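Local coordinates for protein putative acetyltransferase (Streptococcus mutans, PDB 4E2A) that probably transfers an acyl group, likely acetyl from acetyl-coenzyme A, as a member of the GNAT acetyltransferase family, at residues Val38-Val43 with Tyr97-Ser102; Asp46-Leu51 with Tyr80-Leu85; Gln52-Gln57 with Ala106-Val111; Glu61-Asp66 with Arg130-Lys135. All coordinates share one frame; numbering follows the deposited sequence.

From the N terminus, strand 38-42 forms one edge of the sheet, and contact 1 closes a loop by pairing it with strand 94-101. Contact 2 is nested inside that loop, joining the start of helix 48-63 to the start of helix 82-90. The same helix then supplies Gln52-Gln57 to contact 3, over strand 104-113, and Glu61-Asp66 to contact 4, at the end of strand 125-133. Contact 3 crosses contacts 1 and 2 along the chain, and contact 4 crosses all three others. Helix 48-63 thus meets helix 82-90 and two neighbouring strands in succession, while contact 1 fixes the strand that precedes it.

Contact 1 (Val38-Val43 with Tyr97-Ser102); sequences VEIRKV and YFILMS
Val43 sets its CG2 methyl over the middle of the Phe98 ring, 3.8 Å from the ring centroid and 3° off the normal, a CH-pi contact just beyond an antiparallel ladder. This ladder is the N-terminal edge of the GNAT sheet, where strand 38-42 runs at 162° to strand 97-101. Glu39 with Leu100 and Arg41 with Phe98 are the hydrogen-bonded pairs; in the first, Leu100 N reaches Glu39 O at 2.7 Å. The non-hydrogen-bonded pairs Val38-Met101 and Ile40-Ile99 place their side chains on the face covered by helix 142-157. There CG1 of Ile40 lies 3.7 Å from CG1 of Ile99, and the CD1 methyl of Ile99 also reaches CG1 of Val38. At the far end Lys42 runs alongside Tyr97, both pointing the same way, with Lys42 CG 3.5 Å from Tyr97 CE1; the Tyr97 hydroxyl is bonded to Glu95. On the opposite face Arg41 CG stands between the backbone N and the carbonyl carbon (chi1 62°), and the extended chain beyond it carries the guanidinium across Leu100. Its NH1 forms a salt bridge with Glu47 and donates to Lys42 O at 3.2 Å, while Leu100 CD1 lies over one guanidinium face, 3.9 Å from Arg41 NE.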
loop_
_atom_site.group_PDB
_atom_site.type_symbol
_atom_site.label_atom_id
_atom_site.label_comp_id
_atom_site.label_asym_id
_atom_site.label_seq_id
_atom_site.Cartn_x
_atom_site.Cartn_y
_atom_site.Cartn_z
ATOM N N VAL B 38 -21.535 23.661 -17.841
ATOM C CA VAL B 38 -20.850 22.504 -17.283
ATOM C C VAL B 38 -21.371 21.187 -17.835
ATOM O O VAL B 38 -22.580 20.978 -17.938
ATOM C CB VAL B 38 -20.964 22.497 -15.755
ATOM C CG1 VAL B 38 -20.325 21.236 -15.187
ATOM C CG2 VAL B 38 -20.295 23.740 -15.179
ATOM N N GLU B 39 -20.447 20.301 -18.196
ATOM C CA GLU B 39 -20.793 18.978 -18.689
ATOM C C GLU B 39 -19.959 17.907 -17.990
ATOM O O GLU B 39 -18.792 18.133 -17.656
ATOM C CB GLU B 39 -20.554 18.901 -20.199
ATOM C CG GLU B 39 -20.934 17.560 -20.812
ATOM C CD GLU B 39 -20.636 17.481 -22.300
ATOM O OE1 GLU B 39 -20.076 18.459 -22.849
ATOM O OE2 GLU B 39 -20.959 16.436 -22.914
ATOM N N ILE B 40 -20.560 16.748 -17.765
ATOM C CA ILE B 40 -19.845 15.612 -17.204
ATOM C C ILE B 40 -20.079 14.446 -18.130
ATOM O O ILE B 40 -21.222 14.107 -18.418
ATOM C CB ILE B 40 -20.360 15.228 -15.791
ATOM C CG1 ILE B 40 -20.132 16.380 -14.807
ATOM C CG2 ILE B 40 -19.655 13.944 -15.275
ATOM C CD1 ILE B 40 -20.764 16.152 -13.442
ATOM N N ARG B 41 -19.000 13.820 -18.588
ATOM C CA ARG B 41 -19.108 12.701 -19.515
ATOM C C ARG B 41 -17.829 11.862 -19.486
ATOM O O ARG B 41 -16.785 12.315 -19.001
ATOM C CB ARG B 41 -19.376 13.203 -20.950
ATOM C CG ARG B 41 -18.260 14.082 -21.520
ATOM C CD ARG B 41 -18.272 14.164 -23.053
ATOM N NE ARG B 41 -17.355 15.188 -23.559
ATOM C CZ ARG B 41 -16.049 15.018 -23.749
ATOM N NH1 ARG B 41 -15.487 13.848 -23.483
ATOM N NH2 ARG B 41 -15.303 16.021 -24.207
ATOM N N LYS B 42 -17.912 10.657 -20.040
ATOM C CA LYS B 42 -16.768 9.767 -20.093
ATOM C C LYS B 42 -15.669 10.381 -20.947
ATOM O O LYS B 42 -15.948 11.132 -21.874
ATOM C CB LYS B 42 -17.167 8.384 -20.628
ATOM C CG LYS B 42 -18.243 7.721 -19.789
ATOM C CD LYS B 42 -18.612 6.336 -20.296
ATOM C CE LYS B 42 -19.898 5.850 -19.646
ATOM N NZ LYS B 42 -20.392 4.579 -20.249
ATOM N N VAL B 43 -14.421 10.063 -20.608
ATOM C CA VAL B 43 -13.275 10.424 -21.414
ATOM C C VAL B 43 -13.362 9.690 -22.744
ATOM O O VAL B 43 -13.594 8.479 -22.791
ATOM C CB VAL B 43 -11.933 10.037 -20.714
ATOM C CG1 VAL B 43 -10.744 10.423 -21.598
ATOM C CG2 VAL B 43 -11.817 10.713 -19.360
ATOM N N TYR B 97 -14.288 9.802 -15.941
ATOM C CA TYR B 97 -15.072 10.944 -16.427
ATOM C C TYR B 97 -14.275 12.248 -16.374
ATOM O O TYR B 97 -13.430 12.432 -15.490
ATOM C CB TYR B 97 -16.341 11.130 -15.580
ATOM C CG TYR B 97 -17.315 9.975 -15.652
ATOM C CD1 TYR B 97 -18.334 9.966 -16.593
ATOM C CD2 TYR B 97 -17.212 8.894 -14.774
ATOM C CE1 TYR B 97 -19.211 8.930 -16.676
ATOM C CE2 TYR B 97 -18.096 7.828 -14.852
ATOM C CZ TYR B 97 -19.097 7.863 -15.810
ATOM O OH TYR B 97 -19.995 6.839 -15.922
ATOM N N PHE B 98 -14.558 13.147 -17.324
ATOM C CA PHE B 98 -14.159 14.543 -17.228
ATOM C C PHE B 98 -15.357 15.339 -16.731
ATOM O O PHE B 98 -16.518 15.015 -17.043
ATOM C CB PHE B 98 -13.786 15.137 -18.600
ATOM C CG PHE B 98 -12.407 14.765 -19.106
ATOM C CD1 PHE B 98 -11.345 14.608 -18.247
ATOM C CD2 PHE B 98 -12.188 14.586 -20.461
ATOM C CE1 PHE B 98 -10.074 14.274 -18.729
ATOM C CE2 PHE B 98 -10.928 14.236 -20.953
ATOM C CZ PHE B 98 -9.871 14.084 -20.079
ATOM N N ILE B 99 -15.084 16.384 -15.962
ATOM C CA ILE B 99 -16.058 17.451 -15.825
ATOM C C ILE B 99 -15.498 18.625 -16.599
ATOM O O ILE B 99 -14.317 18.975 -16.466
ATOM C CB ILE B 99 -16.394 17.833 -14.372
ATOM C CG1 ILE B 99 -17.475 18.923 -14.353
ATOM C CG2 ILE B 99 -15.163 18.294 -13.621
ATOM C CD1 ILE B 99 -18.133 19.106 -12.992
ATOM N N LEU B 100 -16.330 19.210 -17.412
ATOM C CA LEU B 100 -15.919 20.218 -18.353
ATOM C C LEU B 100 -16.602 21.545 -18.112
ATOM O O LEU B 100 -17.736 21.603 -17.749
ATOM C CB LEU B 100 -16.188 19.764 -19.772
ATOM C CG LEU B 100 -15.408 18.584 -20.280
ATOM C CD1 LEU B 100 -16.224 17.371 -20.509
ATOM C CD2 LEU B 100 -14.685 18.986 -21.469
ATOM N N MET B 101 -15.868 22.607 -18.332
ATOM C CA MET B 101 -16.387 23.947 -18.228
ATOM C C MET B 101 -16.173 24.684 -19.545
ATOM O O MET B 101 -15.075 24.884 -19.992
ATOM C CB MET B 101 -15.739 24.670 -17.065
ATOM C CG MET B 101 -15.972 26.117 -17.080
ATOM S SD MET B 101 -17.325 26.467 -16.072
ATOM C CE MET B 101 -16.442 27.056 -14.722
ATOM N N SER B 102 -17.275 25.004 -20.191
ATOM C CA SER B 102 -17.230 25.582 -21.496
ATOM C C SER B 102 -16.339 24.776 -22.459
ATOM O O SER B 102 -15.637 25.335 -23.229
ATOM C CB SER B 102 -16.766 27.032 -21.423
ATOM O OG SER B 102 -17.691 27.861 -20.761
#

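Contact 2 (Asp46-Leu51 with Tyr80-Leu85); sequences DELSLL and YTLSVL
Leu48 and Leu82 meet at a slant, the isobutyl group of Leu48 lying against one methyl of Leu82: CD2 of Leu82 is 3.6 Å from CG of Leu48 and 3.9 Å from its CD2. The CB of Leu82 does not face the other helix; with CG turned anti to its own carbonyl carbon (chi1 -73°), the end of the chain swings back across the interface. Leu48 CD1 reaches past Leu82 to CB of Leu85 at 3.7 Å, while Leu48 CD2 lies 3.7 Å from the carbonyl oxygen Leu82 O. One turn further along, Leu51 approaches Leu85 obliquely through methyls alone, CD2 to CD2 at 4.0 Å. Ser49 points away, yet its CA and OG still border Leu82 CD2. No hydrogen bond crosses between the segments, and the contact therefore rests on van der Waals packing. Each segment opens a helix: Glu47 holds the N-cap position of one, and Thr81 caps the other through a weak bond from Val84 N to its OG1. Gln52 of the first helix adds a bond to Tyr80 O. Leucines spaced three residues apart on both sides, Leu48 and Leu51 against Leu82 and Leu85, give the helix-on-helix packing beside the sheet of this alpha+beta GNAT fold.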
loop_
_atom_site.group_PDB
_atom_site.type_symbol
_atom_site.label_atom_id
_atom_site.label_comp_id
_atom_site.label_asym_id
_atom_site.label_seq_id
_atom_site.Cartn_x
_atom_site.Cartn_y
_atom_site.Cartn_z
ATOM N N ASP B 46 -10.056 9.279 -27.907
ATOM C CA ASP B 46 -9.085 10.219 -28.466
ATOM C C ASP B 46 -8.655 11.344 -27.507
ATOM O O ASP B 46 -8.011 12.316 -27.921
ATOM C CB ASP B 46 -9.600 10.798 -29.788
ATOM C CG ASP B 46 -10.753 11.763 -29.595
ATOM O OD1 ASP B 46 -11.435 11.680 -28.550
ATOM O OD2 ASP B 46 -10.981 12.607 -30.489
ATOM N N GLU B 47 -8.999 11.210 -26.230
ATOM C CA GLU B 47 -8.600 12.192 -25.219
ATOM C C GLU B 47 -7.579 11.621 -24.221
ATOM O O GLU B 47 -7.345 12.186 -23.145
ATOM C CB GLU B 47 -9.844 12.732 -24.487
ATOM C CG GLU B 47 -10.863 13.356 -25.438
ATOM C CD GLU B 47 -12.086 13.945 -24.731
ATOM O OE1 GLU B 47 -12.851 13.174 -24.095
ATOM O OE2 GLU B 47 -12.271 15.188 -24.809
ATOM N N LEU B 48 -6.977 10.493 -24.570
ATOM C CA LEU B 48 -5.997 9.864 -23.684
ATOM C C LEU B 48 -4.879 10.840 -23.254
ATOM O O LEU B 48 -4.501 10.902 -22.076
ATOM C CB LEU B 48 -5.427 8.607 -24.355
ATOM C CG LEU B 48 -4.333 7.829 -23.623
ATOM C CD1 LEU B 48 -4.894 7.199 -22.384
ATOM C CD2 LEU B 48 -3.730 6.749 -24.533
ATOM N N SER B 49 -4.361 11.624 -24.183
ATOM C CA SER B 49 -3.272 12.533 -23.860
ATOM C C SER B 49 -3.749 13.672 -22.996
ATOM O O SER B 49 -3.090 14.088 -22.111
ATOM C CB SER B 49 -2.609 13.070 -25.120
ATOM O OG SER B 49 -2.090 12.032 -25.901
ATOM N N LEU B 50 -4.950 14.127 -23.270
ATOM C CA LEU B 50 -5.604 15.117 -22.471
ATOM C C LEU B 50 -5.744 14.630 -21.017
ATOM O O LEU B 50 -5.342 15.269 -20.108
ATOM C CB LEU B 50 -6.935 15.451 -23.121
ATOM C CG LEU B 50 -7.773 16.501 -22.454
ATOM C CD1 LEU B 50 -6.995 17.648 -21.901
ATOM C CD2 LEU B 50 -8.913 16.930 -23.294
ATOM N N LEU B 51 -6.219 13.427 -20.852
ATOM C CA LEU B 51 -6.321 12.816 -19.556
ATOM C C LEU B 51 -4.990 12.754 -18.812
ATOM O O LEU B 51 -4.923 13.091 -17.680
ATOM C CB LEU B 51 -6.915 11.446 -19.698
ATOM C CG LEU B 51 -7.015 10.651 -18.419
ATOM C CD1 LEU B 51 -7.841 11.316 -17.392
ATOM C CD2 LEU B 51 -7.368 9.222 -18.628
ATOM N N TYR B 80 0.791 7.248 -14.419
ATOM C CA TYR B 80 0.172 8.116 -15.411
ATOM C C TYR B 80 0.861 8.104 -16.767
ATOM O O TYR B 80 0.875 9.118 -17.462
ATOM C CB TYR B 80 0.076 9.556 -14.881
ATOM C CG TYR B 80 -0.901 9.772 -13.722
ATOM C CD1 TYR B 80 -1.989 8.927 -13.524
ATOM C CD2 TYR B 80 -0.744 10.850 -12.848
ATOM C CE1 TYR B 80 -2.885 9.133 -12.471
ATOM C CE2 TYR B 80 -1.638 11.065 -11.791
ATOM C CZ TYR B 80 -2.712 10.214 -11.616
ATOM O OH TYR B 80 -3.611 10.436 -10.578
ATOM N N THR B 81 1.448 6.970 -17.143
ATOM C CA THR B 81 1.932 6.781 -18.524
ATOM C C THR B 81 0.717 6.544 -19.405
ATOM O O THR B 81 -0.361 6.172 -18.899
ATOM C CB THR B 81 2.878 5.571 -18.628
ATOM O OG1 THR B 81 2.160 4.360 -18.325
ATOM C CG2 THR B 81 4.039 5.728 -17.657
ATOM N N LEU B 82 0.862 6.785 -20.704
ATOM C CA LEU B 82 -0.253 6.612 -21.628
ATOM C C LEU B 82 -0.732 5.168 -21.653
ATOM O O LEU B 82 -1.918 4.919 -21.840
ATOM C CB LEU B 82 0.117 7.035 -23.045
ATOM C CG LEU B 82 0.265 8.539 -23.346
ATOM C CD1 LEU B 82 0.837 8.757 -24.741
ATOM C CD2 LEU B 82 -1.079 9.238 -23.199
ATOM N N SER B 83 0.186 4.218 -21.475
ATOM C CA SER B 83 -0.193 2.801 -21.539
ATOM C C SER B 83 -1.036 2.345 -20.336
ATOM O O SER B 83 -1.978 1.563 -20.492
ATOM C CB SER B 83 1.042 1.898 -21.726
ATOM O OG SER B 83 1.944 1.981 -20.628
ATOM N N VAL B 84 -0.685 2.807 -19.144
ATOM C CA VAL B 84 -1.467 2.469 -17.946
ATOM C C VAL B 84 -2.848 3.131 -18.017
ATOM O O VAL B 84 -3.874 2.502 -17.758
ATOM C CB VAL B 84 -0.720 2.848 -16.654
ATOM C CG1 VAL B 84 -1.605 2.661 -15.432
ATOM C CG2 VAL B 84 0.583 2.030 -16.523
ATOM N N LEU B 85 -2.872 4.401 -18.387
ATOM C CA LEU B 85 -4.149 5.092 -18.559
ATOM C C LEU B 85 -4.990 4.448 -19.671
ATOM O O LEU B 85 -6.222 4.367 -19.570
ATOM C CB LEU B 85 -3.909 6.578 -18.838
ATOM C CG LEU B 85 -3.322 7.367 -17.664
ATOM C CD1 LEU B 85 -2.859 8.730 -18.147
ATOM C CD2 LEU B 85 -4.359 7.485 -16.564
#

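Contact 3 (Gln52-Gln57 with Ala106-Val111); sequences QKIAIQ and AGFLKV
A classic beta bulge, in which Ala106 and Gly107 both face Ile99, marks the place where helix 48-63 lies across the central sheet of the GNAT fold. The helix passes over strand 106-111 almost at a right angle, 95° between their directions, the axes approaching to 8.7 Å. Ile54 points down onto the bulge. Its CG1 is anti to the backbone N (chi1 -174°) and its chain is extended, which carries CD1 onto the peptide: CD1 is 3.4 Å from Gly107 N and 3.7 Å from Ala106 C. Gly107 has no side chain, and its backbone meets the isoleucine methyl directly. The other branch, Ile54 CG2, lies 4.0 Å from CD2 of Phe108, and the two side chains run antiparallel alongside one another. Phe108 rises toward the helix with CG between its backbone N and carbonyl carbon. The far side of its ring reaches Ala55, where CE2 is 3.6 Å from Ala55 CA and CZ is 4.0 Å from Ala55 CB; the small alanine lets the ring come close to the helix backbone. All five touching residues are buried, and no hydrogen bond joins the segments. On the sheet, Phe108 is flanked by Tyr132 of strand 125-133, the rings inclined at about 20°, while Ile54 also packs on Phe98 of strand 94-101 and on Leu134; the opposite face, at Leu109, is covered by helix 142-157.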
loop_
_atom_site.group_PDB
_atom_site.type_symbol
_atom_site.label_atom_id
_atom_site.label_comp_id
_atom_site.label_asym_id
_atom_site.label_seq_id
_atom_site.Cartn_x
_atom_site.Cartn_y
_atom_site.Cartn_z
ATOM N N GLN B 52 -3.948 12.317 -19.489
ATOM C CA GLN B 52 -2.631 12.222 -18.857
ATOM C C GLN B 52 -2.245 13.607 -18.350
ATOM O O GLN B 52 -1.761 13.773 -17.219
ATOM C CB GLN B 52 -1.572 11.673 -19.853
ATOM C CG GLN B 52 -0.138 11.723 -19.324
ATOM C CD GLN B 52 0.910 11.266 -20.339
ATOM O OE1 GLN B 52 1.073 11.880 -21.389
ATOM N NE2 GLN B 52 1.612 10.160 -20.030
ATOM N N LYS B 53 -2.492 14.614 -19.185
ATOM C CA LYS B 53 -2.107 15.987 -18.862
ATOM C C LYS B 53 -2.786 16.489 -17.577
ATOM O O LYS B 53 -2.125 17.000 -16.657
ATOM C CB LYS B 53 -2.414 16.921 -20.041
ATOM C CG LYS B 53 -2.197 18.404 -19.749
ATOM C CD LYS B 53 -2.311 19.227 -21.037
ATOM C CE LYS B 53 -2.221 20.736 -20.783
ATOM N NZ LYS B 53 -0.822 21.192 -20.501
ATOM N N ILE B 54 -4.101 16.331 -17.509
ATOM C CA ILE B 54 -4.818 16.842 -16.367
ATOM C C ILE B 54 -4.486 16.007 -15.127
ATOM O O ILE B 54 -4.311 16.557 -14.046
ATOM C CB ILE B 54 -6.340 16.919 -16.610
ATOM C CG1 ILE B 54 -7.019 17.609 -15.431
ATOM C CG2 ILE B 54 -6.939 15.542 -16.766
ATOM C CD1 ILE B 54 -8.430 18.118 -15.754
ATOM N N ALA B 55 -4.382 14.690 -15.288
ATOM C CA ALA B 55 -3.971 13.833 -14.182
ATOM C C ALA B 55 -2.608 14.279 -13.622
ATOM O O ALA B 55 -2.441 14.405 -12.405
ATOM C CB ALA B 55 -3.936 12.383 -14.613
ATOM N N ILE B 56 -1.650 14.570 -14.497
ATOM C CA ILE B 56 -0.343 15.006 -14.000
ATOM C C ILE B 56 -0.439 16.393 -13.353
ATOM O O ILE B 56 0.087 16.639 -12.255
ATOM C CB ILE B 56 0.731 14.969 -15.098
ATOM C CG1 ILE B 56 1.063 13.513 -15.442
ATOM C CG2 ILE B 56 1.976 15.721 -14.656
ATOM C CD1 ILE B 56 1.961 13.349 -16.668
ATOM N N GLN B 57 -1.133 17.298 -14.016
ATOM C CA GLN B 57 -1.184 18.644 -13.487
ATOM C C GLN B 57 -1.853 18.715 -12.109
ATOM O O GLN B 57 -1.355 19.414 -11.223
ATOM C CB GLN B 57 -1.825 19.619 -14.463
ATOM C CG GLN B 57 -1.530 21.053 -14.038
ATOM C CD GLN B 57 -2.189 22.076 -14.926
ATOM O OE1 GLN B 57 -2.540 23.171 -14.470
ATOM N NE2 GLN B 57 -2.363 21.735 -16.205
ATOM N N ALA B 106 -11.897 20.433 -16.714
ATOM C CA ALA B 106 -11.616 21.091 -15.431
ATOM C C ALA B 106 -11.255 20.110 -14.307
ATOM O O ALA B 106 -10.722 20.508 -13.268
ATOM C CB ALA B 106 -12.798 21.949 -15.008
ATOM N N GLY B 107 -11.550 18.830 -14.512
ATOM C CA GLY B 107 -11.248 17.828 -13.514
ATOM C C GLY B 107 -11.659 16.441 -13.979
ATOM O O GLY B 107 -12.178 16.274 -15.088
ATOM N N PHE B 108 -11.411 15.443 -13.137
ATOM C CA PHE B 108 -11.697 14.064 -13.518
ATOM C C PHE B 108 -12.062 13.168 -12.340
ATOM O O PHE B 108 -11.794 13.484 -11.170
ATOM C CB PHE B 108 -10.556 13.488 -14.373
ATOM C CG PHE B 108 -9.326 13.139 -13.586
ATOM C CD1 PHE B 108 -9.136 11.840 -13.117
ATOM C CD2 PHE B 108 -8.376 14.106 -13.297
ATOM C CE1 PHE B 108 -8.006 11.509 -12.381
ATOM C CE2 PHE B 108 -7.228 13.788 -12.552
ATOM C CZ PHE B 108 -7.048 12.492 -12.090
ATOM N N LEU B 109 -12.676 12.031 -12.676
ATOM C CA LEU B 109 -13.305 11.167 -11.709
ATOM C C LEU B 109 -13.054 9.723 -12.143
ATOM O O LEU B 109 -13.311 9.384 -13.291
ATOM C CB LEU B 109 -14.823 11.447 -11.650
ATOM C CG LEU B 109 -15.659 10.312 -11.039
ATOM C CD1 LEU B 109 -15.363 10.157 -9.545
ATOM C CD2 LEU B 109 -17.191 10.459 -11.328
ATOM N N LYS B 110 -12.514 8.883 -11.256
ATOM C CA LYS B 110 -12.429 7.456 -11.613
ATOM C C LYS B 110 -13.224 6.595 -10.649
ATOM O O LYS B 110 -13.063 6.703 -9.420
ATOM C CB LYS B 110 -10.973 6.962 -11.732
ATOM C CG LYS B 110 -10.824 5.475 -12.108
ATOM C CD LYS B 110 -9.339 5.064 -12.185
ATOM C CE LYS B 110 -9.178 3.665 -12.809
ATOM N NZ LYS B 110 -9.250 2.533 -11.820
ATOM N N VAL B 111 -14.092 5.746 -11.202
ATOM C CA VAL B 111 -14.883 4.818 -10.379
ATOM C C VAL B 111 -14.646 3.345 -10.755
ATOM O O VAL B 111 -14.353 3.044 -11.894
ATOM C CB VAL B 111 -16.398 5.168 -10.400
ATOM C CG1 VAL B 111 -16.627 6.512 -9.670
ATOM C CG2 VAL B 111 -16.908 5.231 -11.820
#

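Contact 4 (Glu61-Asp66 with Arg130-Lys135); sequences ETFAFD and RLYILK
Glu61 and Lys135 grip each other twice, each time side chain to backbone, with the two chains pointing opposite ways. Lys135 N donates to Glu61 OE1 at 2.9 Å with an N-H...O angle of 169°, reaching the syn side of the oxygen from 35° out of the carboxylate plane. In return Lys135 NZ donates to Glu61 O, also at 2.9 Å, tilted from the carbonyl plane. The lysine chain bends at chi2 and chi3 to bring its amino group back over the helix, and in doing so lays CE 3.7 Å from Glu61 CB. Lys135 NZ and Glu61 OE1 remain 5.3 Å apart, which may add a weak attraction but is no salt bridge. OE1 has a second donor, a water at 2.6 Å that also donates to Ile133 O at 2.9 Å; Gln138 NE2 supplies another bond to Ile133 O. These bonds join the last part of helix 48-63 to the end of strand 125-133, where the chain leaves the GNAT sheet for the loop leading to helix 142-157. Thr62 OG1 is bonded to Thr58 O and meets the Tyr132 ring at its edge, 3.8 Å from CE1. The Tyr132 hydroxyl oxygen lies near the plane of the Phe63 ring, at its edge, 4.1 Å from CE2. Phe63 also meets Phe191 of the second subunit, their ring planes at about 45°.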
loop_
_atom_site.group_PDB
_atom_site.type_symbol
_atom_site.label_atom_id
_atom_site.label_comp_id
_atom_site.label_asym_id
_atom_site.label_seq_id
_atom_site.Cartn_x
_atom_site.Cartn_y
_atom_site.Cartn_z
ATOM N N GLU B 61 -0.152 19.945 -8.630
ATOM C CA GLU B 61 -0.815 20.959 -7.799
ATOM C C GLU B 61 -1.090 20.508 -6.369
ATOM O O GLU B 61 -0.976 21.301 -5.431
ATOM C CB GLU B 61 -2.131 21.417 -8.447
ATOM C CG GLU B 61 -1.913 22.226 -9.705
ATOM C CD GLU B 61 -3.199 22.535 -10.465
ATOM O OE1 GLU B 61 -4.274 21.979 -10.112
ATOM O OE2 GLU B 61 -3.116 23.341 -11.422
ATOM N N THR B 62 -1.468 19.245 -6.203
ATOM C CA THR B 62 -1.868 18.733 -4.894
ATOM C C THR B 62 -0.648 18.398 -4.031
ATOM O O THR B 62 -0.673 18.569 -2.819
ATOM C CB THR B 62 -2.764 17.459 -5.042
ATOM O OG1 THR B 62 -3.997 17.813 -5.670
ATOM C CG2 THR B 62 -3.047 16.800 -3.689
ATOM N N PHE B 63 0.426 17.940 -4.668
ATOM C CA PHE B 63 1.538 17.348 -3.926
ATOM C C PHE B 63 2.895 18.067 -4.022
ATOM O O PHE B 63 3.784 17.786 -3.236
ATOM C CB PHE B 63 1.686 15.869 -4.312
ATOM C CG PHE B 63 0.584 15.007 -3.802
ATOM C CD1 PHE B 63 0.529 14.649 -2.461
ATOM C CD2 PHE B 63 -0.414 14.547 -4.659
ATOM C CE1 PHE B 63 -0.508 13.847 -1.980
ATOM C CE2 PHE B 63 -1.439 13.746 -4.196
ATOM C CZ PHE B 63 -1.501 13.400 -2.854
ATOM N N ALA B 64 3.043 19.000 -4.956
ATOM C CA ALA B 64 4.362 19.552 -5.282
ATOM C C ALA B 64 5.002 20.412 -4.190
ATOM O O ALA B 64 6.235 20.521 -4.120
ATOM C CB ALA B 64 4.332 20.307 -6.620
ATOM N N PHE B 65 4.180 21.026 -3.348
ATOM C CA PHE B 65 4.703 21.934 -2.336
ATOM C C PHE B 65 5.337 21.192 -1.167
ATOM O O PHE B 65 6.160 21.757 -0.446
ATOM C CB PHE B 65 3.616 22.907 -1.855
ATOM C CG PHE B 65 3.363 24.041 -2.808
ATOM C CD1 PHE B 65 3.549 25.356 -2.413
ATOM C CD2 PHE B 65 2.962 23.788 -4.109
ATOM C CE1 PHE B 65 3.320 26.397 -3.298
ATOM C CE2 PHE B 65 2.735 24.822 -4.998
ATOM C CZ PHE B 65 2.914 26.127 -4.594
ATOM N N ASP B 66 4.974 19.921 -1.001
ATOM C CA ASP B 66 5.443 19.140 0.146
ATOM C C ASP B 66 6.357 17.964 -0.269
ATOM O O ASP B 66 6.816 17.186 0.567
ATOM C CB ASP B 66 4.248 18.662 0.988
ATOM C CG ASP B 66 3.495 19.826 1.659
ATOM O OD1 ASP B 66 3.842 20.185 2.805
ATOM O OD2 ASP B 66 2.561 20.391 1.047
ATOM N N ARG B 130 -10.710 8.082 -7.558
ATOM C CA ARG B 130 -10.034 9.345 -7.841
ATOM C C ARG B 130 -10.998 10.493 -8.117
ATOM O O ARG B 130 -11.945 10.349 -8.893
ATOM C CB ARG B 130 -9.131 9.217 -9.087
ATOM C CG ARG B 130 -7.849 8.438 -8.901
ATOM C CD ARG B 130 -7.051 8.356 -10.224
ATOM N NE ARG B 130 -5.952 7.427 -10.045
ATOM C CZ ARG B 130 -5.444 6.659 -11.000
ATOM N NH1 ARG B 130 -5.938 6.711 -12.238
ATOM N NH2 ARG B 130 -4.431 5.843 -10.709
ATOM N N LEU B 131 -10.730 11.653 -7.522
ATOM C CA LEU B 131 -11.477 12.856 -7.884
ATOM C C LEU B 131 -10.595 14.093 -7.669
ATOM O O LEU B 131 -10.262 14.422 -6.530
ATOM C CB LEU B 131 -12.800 12.945 -7.074
ATOM C CG LEU B 131 -13.917 13.898 -7.587
ATOM C CD1 LEU B 131 -15.247 13.754 -6.829
ATOM C CD2 LEU B 131 -13.463 15.356 -7.537
ATOM N N TYR B 132 -10.218 14.748 -8.775
ATOM C CA TYR B 132 -9.381 15.931 -8.777
ATOM C C TYR B 132 -10.016 17.069 -9.565
ATOM O O TYR B 132 -10.599 16.853 -10.630
ATOM C CB TYR B 132 -8.017 15.626 -9.430
ATOM C CG TYR B 132 -7.087 14.740 -8.624
ATOM C CD1 TYR B 132 -6.146 15.284 -7.753
ATOM C CD2 TYR B 132 -7.146 13.356 -8.750
ATOM C CE1 TYR B 132 -5.293 14.469 -7.042
ATOM C CE2 TYR B 132 -6.304 12.544 -8.046
ATOM C CZ TYR B 132 -5.380 13.099 -7.194
ATOM O OH TYR B 132 -4.533 12.279 -6.491
ATOM N N ILE B 133 -9.883 18.284 -9.049
ATOM C CA ILE B 133 -10.287 19.477 -9.790
ATOM C C ILE B 133 -9.047 20.346 -9.959
ATOM O O ILE B 133 -8.340 20.615 -8.974
ATOM C CB ILE B 133 -11.383 20.295 -9.040
ATOM C CG1 ILE B 133 -12.633 19.442 -8.760
ATOM C CG2 ILE B 133 -11.730 21.591 -9.815
ATOM C CD1 ILE B 133 -13.429 19.009 -10.009
ATOM N N LEU B 134 -8.761 20.743 -11.197
ATOM C CA LEU B 134 -7.724 21.757 -11.469
ATOM C C LEU B 134 -7.866 23.021 -10.597
ATOM O O LEU B 134 -8.962 23.597 -10.467
ATOM C CB LEU B 134 -7.746 22.169 -12.946
ATOM C CG LEU B 134 -7.027 21.304 -13.985
ATOM C CD1 LEU B 134 -7.337 21.824 -15.371
ATOM C CD2 LEU B 134 -5.506 21.256 -13.753
ATOM N N LYS B 135 -6.754 23.465 -10.015
ATOM C CA LYS B 135 -6.770 24.650 -9.162
ATOM C C LYS B 135 -7.415 25.863 -9.838
ATOM O O LYS B 135 -8.118 26.634 -9.186
ATOM C CB LYS B 135 -5.353 25.014 -8.710
ATOM C CG LYS B 135 -5.241 25.143 -7.208
ATOM C CD LYS B 135 -4.242 24.152 -6.629
ATOM C CE LYS B 135 -2.813 24.639 -6.833
ATOM N NZ LYS B 135 -1.851 24.007 -5.879
HETATM O O HOH W 1 -5.551 20.478 -8.388
#